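Local coordinates for protein farnesyl diphosphate synthase (Rhodobacter capsulatus, PDB 3M0G) that probably joins farnesyl diphosphate and isopentenyl diphosphate into geranylgeranyl diphosphate, as a magnesium-dependent prenyltransferase of the FPP/GGPP synthase family, at residues Ser4-Leu7 with Lys8-Asp12; Ile58-Ala61 with Gln62-Ala66; Asp82-Cys85 with Met86-Asp90; Lys100-Asp103 with Asp104-Val108. All coordinates share one frame; numbering follows the deposited sequence.

Contact 1. Residues Ser4-Leu7 with Lys8-Asp12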
loop_
_atom_site.group_PDB
_atom_site.type_symbol
_atom_site.label_atom_id
_atom_site.label_comp_id
_atom_site.label_asym_id
_atom_site.label_seq_id
_atom_site.Cartn_x
_atom_site.Cartn_y
_atom_site.Cartn_z
ATOM N N SER B 4 12.887 24.365 -16.667
ATOM C CA SER B 4 12.616 25.035 -15.394
ATOM C C SER B 4 11.162 25.482 -15.279
ATOM O O SER B 4 10.510 25.256 -14.250
ATOM C CB SER B 4 13.539 26.239 -15.216
ATOM O OG SER B 4 13.373 26.811 -13.927
ATOM N N GLU B 5 10.667 26.114 -16.338
ATOM C CA GLU B 5 9.287 26.568 -16.402
ATOM C C GLU B 5 8.348 25.370 -16.361
ATOM O O GLU B 5 7.374 25.380 -15.622
ATOM C CB GLU B 5 9.055 27.389 -17.677
ATOM C CG GLU B 5 7.692 28.062 -17.779
ATOM C CD GLU B 5 7.314 28.422 -19.211
ATOM O OE1 GLU B 5 7.511 27.578 -20.116
ATOM O OE2 GLU B 5 6.807 29.542 -19.429
ATOM N N ARG B 6 8.664 24.344 -17.149
ATOM C CA ARG B 6 7.877 23.114 -17.186
ATOM C C ARG B 6 7.855 22.430 -15.815
ATOM O O ARG B 6 6.820 21.924 -15.379
ATOM C CB ARG B 6 8.409 22.165 -18.269
ATOM C CG ARG B 6 7.500 20.974 -18.576
ATOM C CD ARG B 6 6.148 21.422 -19.124
ATOM N NE ARG B 6 5.115 20.409 -18.924
ATOM C CZ ARG B 6 4.679 19.572 -19.862
ATOM N NH1 ARG B 6 3.737 18.690 -19.564
ATOM N NH2 ARG B 6 5.188 19.594 -21.087
ATOM N N LEU B 7 9.001 22.442 -15.140
ATOM C CA LEU B 7 9.134 21.875 -13.809
ATOM C C LEU B 7 8.261 22.644 -12.822
ATOM O O LEU B 7 7.596 22.050 -11.973
ATOM C CB LEU B 7 10.603 21.924 -13.378
ATOM C CG LEU B 7 11.178 20.911 -12.388
ATOM C CD1 LEU B 7 10.467 19.553 -12.429
ATOM C CD2 LEU B 7 12.690 20.756 -12.641
ATOM N N LYS B 8 8.258 23.967 -12.968
ATOM C CA LYS B 8 7.480 24.863 -12.118
ATOM C C LYS B 8 5.974 24.698 -12.350
ATOM O O LYS B 8 5.197 24.712 -11.389
ATOM C CB LYS B 8 7.895 26.316 -12.367
ATOM C CG LYS B 8 8.167 27.134 -11.110
ATOM C CD LYS B 8 6.896 27.505 -10.350
ATOM C CE LYS B 8 7.231 28.223 -9.046
ATOM N NZ LYS B 8 6.063 28.268 -8.124
ATOM N N GLU B 9 5.576 24.542 -13.618
ATOM C CA GLU B 9 4.173 24.295 -13.983
ATOM C C GLU B 9 3.643 22.997 -13.368
ATOM O O GLU B 9 2.519 22.965 -12.852
ATOM C CB GLU B 9 3.990 24.276 -15.510
ATOM C CG GLU B 9 4.061 25.648 -16.172
ATOM C CD GLU B 9 4.092 25.592 -17.704
ATOM O OE1 GLU B 9 5.007 26.218 -18.299
ATOM O OE2 GLU B 9 3.212 24.934 -18.312
ATOM N N VAL B 10 4.464 21.942 -13.415
ATOM C CA VAL B 10 4.123 20.645 -12.825
ATOM C C VAL B 10 4.024 20.730 -11.297
ATOM O O VAL B 10 3.057 20.238 -10.727
ATOM C CB VAL B 10 5.100 19.509 -13.271
ATOM C CG1 VAL B 10 5.046 18.312 -12.326
ATOM C CG2 VAL B 10 4.791 19.058 -14.701
ATOM N N GLN B 11 5.003 21.362 -10.648
ATOM C CA GLN B 11 4.946 21.561 -9.187
ATOM C C GLN B 11 3.634 22.224 -8.720
ATOM O O GLN B 11 2.956 21.714 -7.816
ATOM C CB GLN B 11 6.151 22.367 -8.693
ATOM C CG GLN B 11 7.451 21.595 -8.685
ATOM C CD GLN B 11 8.689 22.475 -8.775
ATOM O OE1 GLN B 11 8.609 23.689 -8.984
ATOM N NE2 GLN B 11 9.841 21.861 -8.624
ATOM N N ASP B 12 3.276 23.333 -9.366
ATOM C CA ASP B 12 2.085 24.119 -9.025
ATOM C C ASP B 12 0.792 23.341 -9.251
ATOM O O ASP B 12 -0.155 23.461 -8.479
ATOM C CB ASP B 12 2.006 25.385 -9.885
ATOM C CG ASP B 12 3.059 26.422 -9.537
ATOM O OD1 ASP B 12 3.640 26.404 -8.435
ATOM O OD2 ASP B 12 3.290 27.295 -10.393
#
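Ser-4 to Leu-7 offer four successive carbonyls to the amides of Lys-8 to Gln-11, which places this piece of helix 3-23 in plain alpha-helical geometry. The four bonds are even in length: Lys-8 N to Ser-4 O is 2.9 Å, Glu-9 N to Glu-5 O 2.8 Å, Val-10 N to Arg-6 O 3.1 Å and Gln-11 N to Leu-7 O 3.0 Å.

Among the charged groups, Glu-5 and Glu-9 meet one turn apart. Glu-9 OE1 lies 3.3 Å from Glu-5 CG and 3.4 Å from Glu-5 OE1, with the two carboxylate planes 78° apart. Glu-9 reaches this place because its CG is anti to the carbonyl carbon (chi1 -74°) and the rest of the chain runs on extended. Further along, Lys-8 bends at chi2 and brings NZ within 3.1 Å of Asp-12 OD1, a salt bridge on the syn lone pair of that oxygen. The Arg-6 guanidinium is turned obliquely to Val-10 CG2, and its NH1 pairs with Glu-51.

The apolar side chains Leu-7 and Val-10 both pack on Phe-47 of helix 44-55. Separately, Gln-11 lays CG 3.3 Å from Leu-7 O and its NE2 hydrogen-bonds Lys-42 O, just ahead of that helix.

Two acceptors as close as the Glu-5 and Glu-9 oxygens probably repel each other, a cost most easily borne on the exposed side of the helix.

Contact 2. Residues Ile58-Ala61 with Gln62-Ala66. Unlike the reference sequence in segment 58-61: Ala-61 (reference Glu).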
loop_
_atom_site.group_PDB
_atom_site.type_symbol
_atom_site.label_atom_id
_atom_site.label_comp_id
_atom_site.label_asym_id
_atom_site.label_seq_id
_atom_site.Cartn_x
_atom_site.Cartn_y
_atom_site.Cartn_z
ATOM N N ILE B 58 -0.686 12.296 -24.547
ATOM C CA ILE B 58 -1.674 12.274 -23.468
ATOM C C ILE B 58 -1.562 13.549 -22.625
ATOM O O ILE B 58 -0.454 13.954 -22.255
ATOM C CB ILE B 58 -1.510 10.988 -22.593
ATOM C CG1 ILE B 58 -1.936 9.745 -23.398
ATOM C CG2 ILE B 58 -2.303 11.088 -21.270
ATOM C CD1 ILE B 58 -1.686 8.423 -22.692
ATOM N N SER B 59 -2.714 14.172 -22.339
ATOM C CA SER B 59 -2.776 15.435 -21.590
ATOM C C SER B 59 -2.303 15.315 -20.148
ATOM O O SER B 59 -2.267 14.227 -19.593
ATOM C CB SER B 59 -4.195 16.029 -21.627
ATOM O OG SER B 59 -5.057 15.438 -20.662
HETATM N N MSE B 60 -1.936 16.442 -19.546
HETATM C CA MSE B 60 -1.602 16.469 -18.121
HETATM C C MSE B 60 -2.808 16.105 -17.249
HETATM O O MSE B 60 -2.678 15.345 -16.295
HETATM C CB MSE B 60 -1.044 17.833 -17.721
HETATM C CG MSE B 60 -0.710 17.950 -16.247
HETATM SE SE MSE B 60 0.425 19.486 -15.856
HETATM C CE MSE B 60 -0.883 20.923 -16.073
ATOM N N ALA B 61 -3.972 16.652 -17.584
ATOM C CA ALA B 61 -5.227 16.331 -16.900
ATOM C C ALA B 61 -5.555 14.825 -16.912
ATOM O O ALA B 61 -5.946 14.254 -15.875
ATOM C CB ALA B 61 -6.377 17.143 -17.487
ATOM N N GLN B 62 -5.379 14.176 -18.061
ATOM C CA GLN B 62 -5.525 12.717 -18.115
ATOM C C GLN B 62 -4.422 11.995 -17.323
ATOM O O GLN B 62 -4.676 10.957 -16.707
ATOM C CB GLN B 62 -5.582 12.211 -19.557
ATOM C CG GLN B 62 -5.737 10.697 -19.679
ATOM C CD GLN B 62 -5.840 10.216 -21.109
ATOM O OE1 GLN B 62 -6.199 10.973 -22.019
ATOM N NE2 GLN B 62 -5.526 8.952 -21.319
ATOM N N ALA B 63 -3.208 12.545 -17.338
ATOM C CA ALA B 63 -2.058 11.923 -16.623
ATOM C C ALA B 63 -1.999 12.200 -15.124
ATOM O O ALA B 63 -1.284 11.505 -14.387
ATOM C CB ALA B 63 -0.741 12.365 -17.263
HETATM N N MSE B 64 -2.734 13.212 -14.667
HETATM C CA MSE B 64 -2.571 13.717 -13.291
HETATM C C MSE B 64 -2.740 12.678 -12.158
HETATM O O MSE B 64 -1.912 12.648 -11.219
HETATM C CB MSE B 64 -3.461 14.931 -13.039
HETATM C CG MSE B 64 -3.336 15.482 -11.633
HETATM SE SE MSE B 64 -1.555 16.207 -11.337
HETATM C CE MSE B 64 -1.663 17.664 -12.585
ATOM N N PRO B 65 -3.801 11.833 -12.223
ATOM C CA PRO B 65 -3.933 10.834 -11.159
ATOM C C PRO B 65 -2.707 9.925 -11.039
ATOM O O PRO B 65 -2.395 9.484 -9.946
ATOM C CB PRO B 65 -5.165 10.024 -11.575
ATOM C CG PRO B 65 -5.941 10.968 -12.462
ATOM C CD PRO B 65 -4.909 11.745 -13.194
ATOM N N ALA B 66 -2.025 9.658 -12.150
ATOM C CA ALA B 66 -0.805 8.854 -12.109
ATOM C C ALA B 66 0.343 9.619 -11.445
ATOM O O ALA B 66 1.111 9.047 -10.661
ATOM C CB ALA B 66 -0.415 8.380 -13.501
HETATM O O HOH W 1 -5.136 13.353 -23.095
#
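Gln-62 folds back over Ile-58 and Ser-59, the two residues that lead into helix 60-81. Its CB sits 3.5 Å from Ser-59 OG. CG points anti to the backbone N (chi1 -180°), and the extended chain then runs at about a right angle to the Ile-58 side chain. CG lies 3.8 Å from Ile-58 CG2, and CD comes nearer to the same methyl, at 3.6 Å. At the tip the two ends of the amide part company. OE1 accepts from a water 2.8 Å away, and that water in turn accepts from Ser-59 N at 2.7 Å; NE2 passes both Ile-58 CG2 and CD1 and makes a weak hydrogen bond to Leu-127 O. Cutting this side chain back to an alanine is likely to leave the water without its amide acceptor and to uncover Ile-58 CG2, where CG and CD had lain.

Ser-59 is the N-cap residue of helix 60-81: its OG takes the N-H of Gln-62 at 2.9 Å in a nearly straight bond (166° at the hydrogen), and Ser-59 O accepts from Ala-63 N. OG gets there by standing between the backbone N and the carbonyl carbon (chi1 82°).

On another flank the selenomethionines Met-60 and Met-64 lie side by side, CG of the first 3.8 Å from CE of the second, against Ala-13 of helix 3-23. Pro-65, which has no N-H to give, falls where the helix kinks.

Contact 3. Residues Asp82-Cys85 with Met86-Asp90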
loop_
_atom_site.group_PDB
_atom_site.type_symbol
_atom_site.label_atom_id
_atom_site.label_comp_id
_atom_site.label_asym_id
_atom_site.label_seq_id
_atom_site.Cartn_x
_atom_site.Cartn_y
_atom_site.Cartn_z
ATOM N N ASP B 82 11.969 8.655 7.748
ATOM C CA ASP B 82 12.366 9.654 8.746
ATOM C C ASP B 82 12.200 9.177 10.179
ATOM O O ASP B 82 12.783 9.765 11.088
ATOM C CB ASP B 82 11.581 10.958 8.553
ATOM C CG ASP B 82 11.901 11.634 7.247
ATOM O OD1 ASP B 82 12.928 11.269 6.626
ATOM O OD2 ASP B 82 11.115 12.504 6.810
HETATM N N MSE B 83 11.424 8.110 10.391
HETATM C CA MSE B 83 11.155 7.648 11.762
HETATM C C MSE B 83 12.430 7.210 12.493
HETATM O O MSE B 83 13.382 6.750 11.850
HETATM C CB MSE B 83 10.095 6.534 11.799
HETATM C CG MSE B 83 8.703 6.967 11.421
HETATM SE SE MSE B 83 7.437 5.473 11.453
HETATM C CE MSE B 83 8.505 4.153 10.543
ATOM N N PRO B 84 12.438 7.340 13.840
ATOM C CA PRO B 84 13.609 7.083 14.698
ATOM C C PRO B 84 14.272 5.726 14.446
ATOM O O PRO B 84 15.496 5.652 14.374
ATOM C CB PRO B 84 13.030 7.160 16.115
ATOM C CG PRO B 84 11.862 8.107 15.971
ATOM C CD PRO B 84 11.263 7.740 14.645
ATOM N N CYS B 85 13.473 4.671 14.295
ATOM C CA CYS B 85 14.015 3.324 14.078
ATOM C C CYS B 85 14.562 3.150 12.664
ATOM O O CYS B 85 15.186 2.148 12.358
ATOM C CB CYS B 85 12.957 2.255 14.378
ATOM S SG CYS B 85 11.580 2.294 13.237
HETATM N N MSE B 86 14.314 4.133 11.803
HETATM C CA MSE B 86 14.815 4.109 10.446
HETATM C C MSE B 86 15.956 5.123 10.338
HETATM O O MSE B 86 17.002 4.947 10.967
HETATM C CB MSE B 86 13.673 4.413 9.463
HETATM C CG MSE B 86 12.523 3.384 9.488
HETATM SE SE MSE B 86 12.835 1.928 8.200
HETATM C CE MSE B 86 12.725 2.989 6.652
ATOM N N ASP B 87 15.748 6.191 9.574
ATOM C CA ASP B 87 16.768 7.220 9.389
ATOM C C ASP B 87 16.826 8.256 10.501
ATOM O O ASP B 87 17.840 8.947 10.633
ATOM C CB ASP B 87 16.587 7.932 8.045
ATOM C CG ASP B 87 16.689 6.994 6.866
ATOM O OD1 ASP B 87 17.078 5.806 7.036
ATOM O OD2 ASP B 87 16.371 7.454 5.763
ATOM N N ASN B 88 15.751 8.366 11.284
ATOM C CA ASN B 88 15.735 9.211 12.485
ATOM C C ASN B 88 16.044 10.691 12.165
ATOM O O ASN B 88 16.965 11.286 12.729
ATOM C CB ASN B 88 16.685 8.606 13.560
ATOM C CG ASN B 88 16.524 9.231 14.946
ATOM O OD1 ASN B 88 17.411 9.096 15.795
ATOM N ND2 ASN B 88 15.416 9.913 15.179
ATOM N N ASP B 89 15.262 11.270 11.250
ATOM C CA ASP B 89 15.428 12.668 10.829
ATOM C C ASP B 89 14.411 13.568 11.535
ATOM O O ASP B 89 13.215 13.284 11.515
ATOM C CB ASP B 89 15.271 12.797 9.304
ATOM C CG ASP B 89 16.201 11.858 8.533
ATOM O OD1 ASP B 89 17.404 11.836 8.840
ATOM O OD2 ASP B 89 15.736 11.143 7.615
ATOM N N ASP B 90 14.889 14.636 12.169
ATOM C CA ASP B 90 14.020 15.590 12.863
ATOM C C ASP B 90 13.437 16.555 11.846
ATOM O O ASP B 90 12.326 17.065 12.016
ATOM C CB ASP B 90 14.803 16.387 13.918
ATOM C CG ASP B 90 15.251 15.542 15.101
ATOM O OD1 ASP B 90 14.734 14.422 15.294
ATOM O OD2 ASP B 90 16.130 16.022 15.855
HETATM O O HOH W 2 17.477 4.398 13.280
#
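Asp-82 and Met-83 present their carbonyls to the returning arm of this loop, and three backbone bonds hold the turn closed. Asp-82 O accepts from Asp-89 N at 2.9 Å. Met-83 O is gripped twice, by Met-86 N at 2.8 Å, which closes a type I beta turn, and by Asn-88 N at 2.9 Å. These two donors approach from opposite faces of the carbonyl plane, 48° and 56° out of it, so neither sits on a lone pair. A water also lies by Pro-84 O and Met-86 O, but its distance to the latter is so short that its exact place is doubtful.

The charged contact joins Asp-82 and Asp-89, whose side chains cross at about a right angle with OD1 of the first 3.0 Å from OD2 of the second. Both atoms are acceptors; Arg-92 forms a salt bridge to the same Asp-82 OD1.

The run Asp-81, Asp-82, four residues and Asp-87 is the first aspartate-rich motif (DDxxxxD) of polyprenyl synthetases, which in relatives binds magnesium and the allylic diphosphate. The backbone bonds fold its two ends together, and Asp-87 pairs through its backbone with Asp-81.

Van der Waals contacts line the rest of the turn. Asn-88 swings CG anti to the backbone N (chi1 -168°), which lays ND2 3.4 Å from Pro-84 CA, beside the proline ring. The apolar contacts are those of Met-86 CG, which lies 4.0 Å from Cys-85 SG and 4.2 Å from Met-83 CE. Beyond them, Val-108 and Asp-104 of the second subunit pack on Met-83 and Cys-85.

Contact 4. Residues Lys100-Asp103 with Asp104-Val108. Unlike the reference sequence in segment 100-103: Lys-100 (reference Arg). Unlike the reference sequence in segment 104-108: Asp-104 (reference Glu).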
loop_
_atom_site.group_PDB
_atom_site.type_symbol
_atom_site.label_atom_id
_atom_site.label_comp_id
_atom_site.label_asym_id
_atom_site.label_seq_id
_atom_site.Cartn_x
_atom_site.Cartn_y
_atom_site.Cartn_z
ATOM N N LYS B 100 7.872 13.937 14.256
ATOM C CA LYS B 100 8.168 15.015 15.216
ATOM C C LYS B 100 6.988 15.961 15.459
ATOM O O LYS B 100 6.769 16.388 16.580
ATOM C CB LYS B 100 9.406 15.825 14.798
ATOM C CG LYS B 100 10.687 15.013 14.745
ATOM C CD LYS B 100 11.101 14.515 16.126
ATOM C CE LYS B 100 11.907 15.580 16.866
ATOM N NZ LYS B 100 12.744 14.990 17.950
ATOM N N LYS B 101 6.249 16.301 14.406
ATOM C CA LYS B 101 5.109 17.228 14.514
ATOM C C LYS B 101 3.860 16.573 15.126
ATOM O O LYS B 101 3.073 17.239 15.810
ATOM C CB LYS B 101 4.812 17.871 13.148
ATOM C CG LYS B 101 3.703 18.932 13.151
ATOM C CD LYS B 101 3.628 19.687 11.827
ATOM C CE LYS B 101 2.395 20.591 11.767
ATOM N NZ LYS B 101 2.506 21.793 12.656
ATOM N N TRP B 102 3.666 15.277 14.888
ATOM C CA TRP B 102 2.606 14.553 15.592
ATOM C C TRP B 102 3.217 13.565 16.605
ATOM O O TRP B 102 3.608 13.956 17.710
ATOM C CB TRP B 102 1.643 13.898 14.589
ATOM C CG TRP B 102 0.739 14.899 13.870
ATOM C CD1 TRP B 102 -0.525 15.273 14.239
ATOM C CD2 TRP B 102 1.054 15.673 12.694
ATOM N NE1 TRP B 102 -1.023 16.207 13.357
ATOM C CE2 TRP B 102 -0.074 16.471 12.402
ATOM C CE3 TRP B 102 2.173 15.756 11.855
ATOM C CZ2 TRP B 102 -0.118 17.343 11.298
ATOM C CZ3 TRP B 102 2.129 16.627 10.750
ATOM C CH2 TRP B 102 0.991 17.414 10.497
ATOM N N ASP B 103 3.305 12.296 16.236
ATOM C CA ASP B 103 4.089 11.322 16.987
ATOM C C ASP B 103 4.422 10.142 16.075
ATOM O O ASP B 103 4.064 10.168 14.892
ATOM C CB ASP B 103 3.381 10.892 18.292
ATOM C CG ASP B 103 1.940 10.425 18.079
ATOM O OD1 ASP B 103 1.581 10.013 16.958
ATOM O OD2 ASP B 103 1.168 10.429 19.069
ATOM N N ASP B 104 5.120 9.138 16.605
ATOM C CA ASP B 104 5.500 7.956 15.821
ATOM C C ASP B 104 4.283 7.178 15.290
ATOM O O ASP B 104 4.273 6.745 14.134
ATOM C CB ASP B 104 6.421 7.032 16.628
ATOM C CG ASP B 104 7.848 7.546 16.712
ATOM O OD1 ASP B 104 8.126 8.650 16.233
ATOM O OD2 ASP B 104 8.698 6.836 17.287
ATOM N N ALA B 105 3.268 7.006 16.137
ATOM C CA ALA B 105 2.026 6.320 15.743
ATOM C C ALA B 105 1.384 6.984 14.521
ATOM O O ALA B 105 0.995 6.305 13.561
ATOM C CB ALA B 105 1.040 6.297 16.903
ATOM N N THR B 106 1.271 8.311 14.576
ATOM C CA THR B 106 0.728 9.097 13.462
ATOM C C THR B 106 1.552 8.998 12.172
ATOM O O THR B 106 0.971 8.939 11.076
ATOM C CB THR B 106 0.502 10.565 13.861
ATOM O OG1 THR B 106 -0.244 10.605 15.085
ATOM C CG2 THR B 106 -0.262 11.313 12.775
ATOM N N ALA B 107 2.888 8.977 12.281
ATOM C CA ALA B 107 3.729 8.739 11.103
ATOM C C ALA B 107 3.549 7.340 10.468
ATOM O O ALA B 107 3.496 7.210 9.255
ATOM C CB ALA B 107 5.225 9.016 11.424
ATOM N N VAL B 108 3.463 6.294 11.278
ATOM C CA VAL B 108 3.138 4.967 10.744
ATOM C C VAL B 108 1.832 5.047 9.956
ATOM O O VAL B 108 1.756 4.651 8.784
ATOM C CB VAL B 108 2.994 3.930 11.882
ATOM C CG1 VAL B 108 2.484 2.551 11.356
ATOM C CG2 VAL B 108 4.281 3.815 12.647
#
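Asp-103 and Thr-106 make the tight part of this contact, both bonds ending on one oxygen. Asp-103 OD1 accepts from Thr-106 N at 2.9 Å, met nearly along its C-O axis with 161° at the hydrogen, and from Thr-106 OG1 at 2.7 Å, which comes from above the carboxylate plane. With chi1 at 52°, CG is tucked over the backbone between N and C, which turns OD1 toward the first turn of the helix. One turn on, Ala-107 N reaches Asp-103 O at 3.1 Å. Beside these bonds Thr-106 packs its CB 3.6 Å from Trp-102 CB, while CG2 lies 3.9 Å from Trp-102 CG, oblique to the ring. Lys-101 lays CG over one face of the indole, and Tyr-36 meets it edge-to-face. A valine in place of the threonine would probably cost OD1 its hydroxyl donor, so that the amide N-H alone of this pair still held it and the carboxylate could turn more easily.

The loose side is that of Lys-100 and Lys-101, whose exposed ends make no contact with 104-108.

Trp-102 breaks helical geometry after helix 98-101, and Asp-103 then caps the start of helix 104-121. The side-chain bond to the amide three residues on is a classic aspartate N-cap.

Overall arrangement
The four contacts fall into two groups. Contact 1 and contact 2 have centres 15 Å apart, with nearest atoms about 5 Å apart and no touch; both lean on helix 44-55. Contact 3 and contact 4 have centres 11 Å apart and do touch: Met-83 SE packs 3.8 Å from Val-108 CG2 of the same chain, Pro-84 meets Asp-104, and Asp-90 and Lys-100 form a long, weak ion pair. Helix 60-81 spans the gap, starting at the cap of contact 2 and ending at the aspartate-rich loop of contact 3, 34 Å away between centres and across the chain's centre. Contacts 3 and 4 both face the second subunit, so the probable diphosphate-binding loop lies beside the dimer interface.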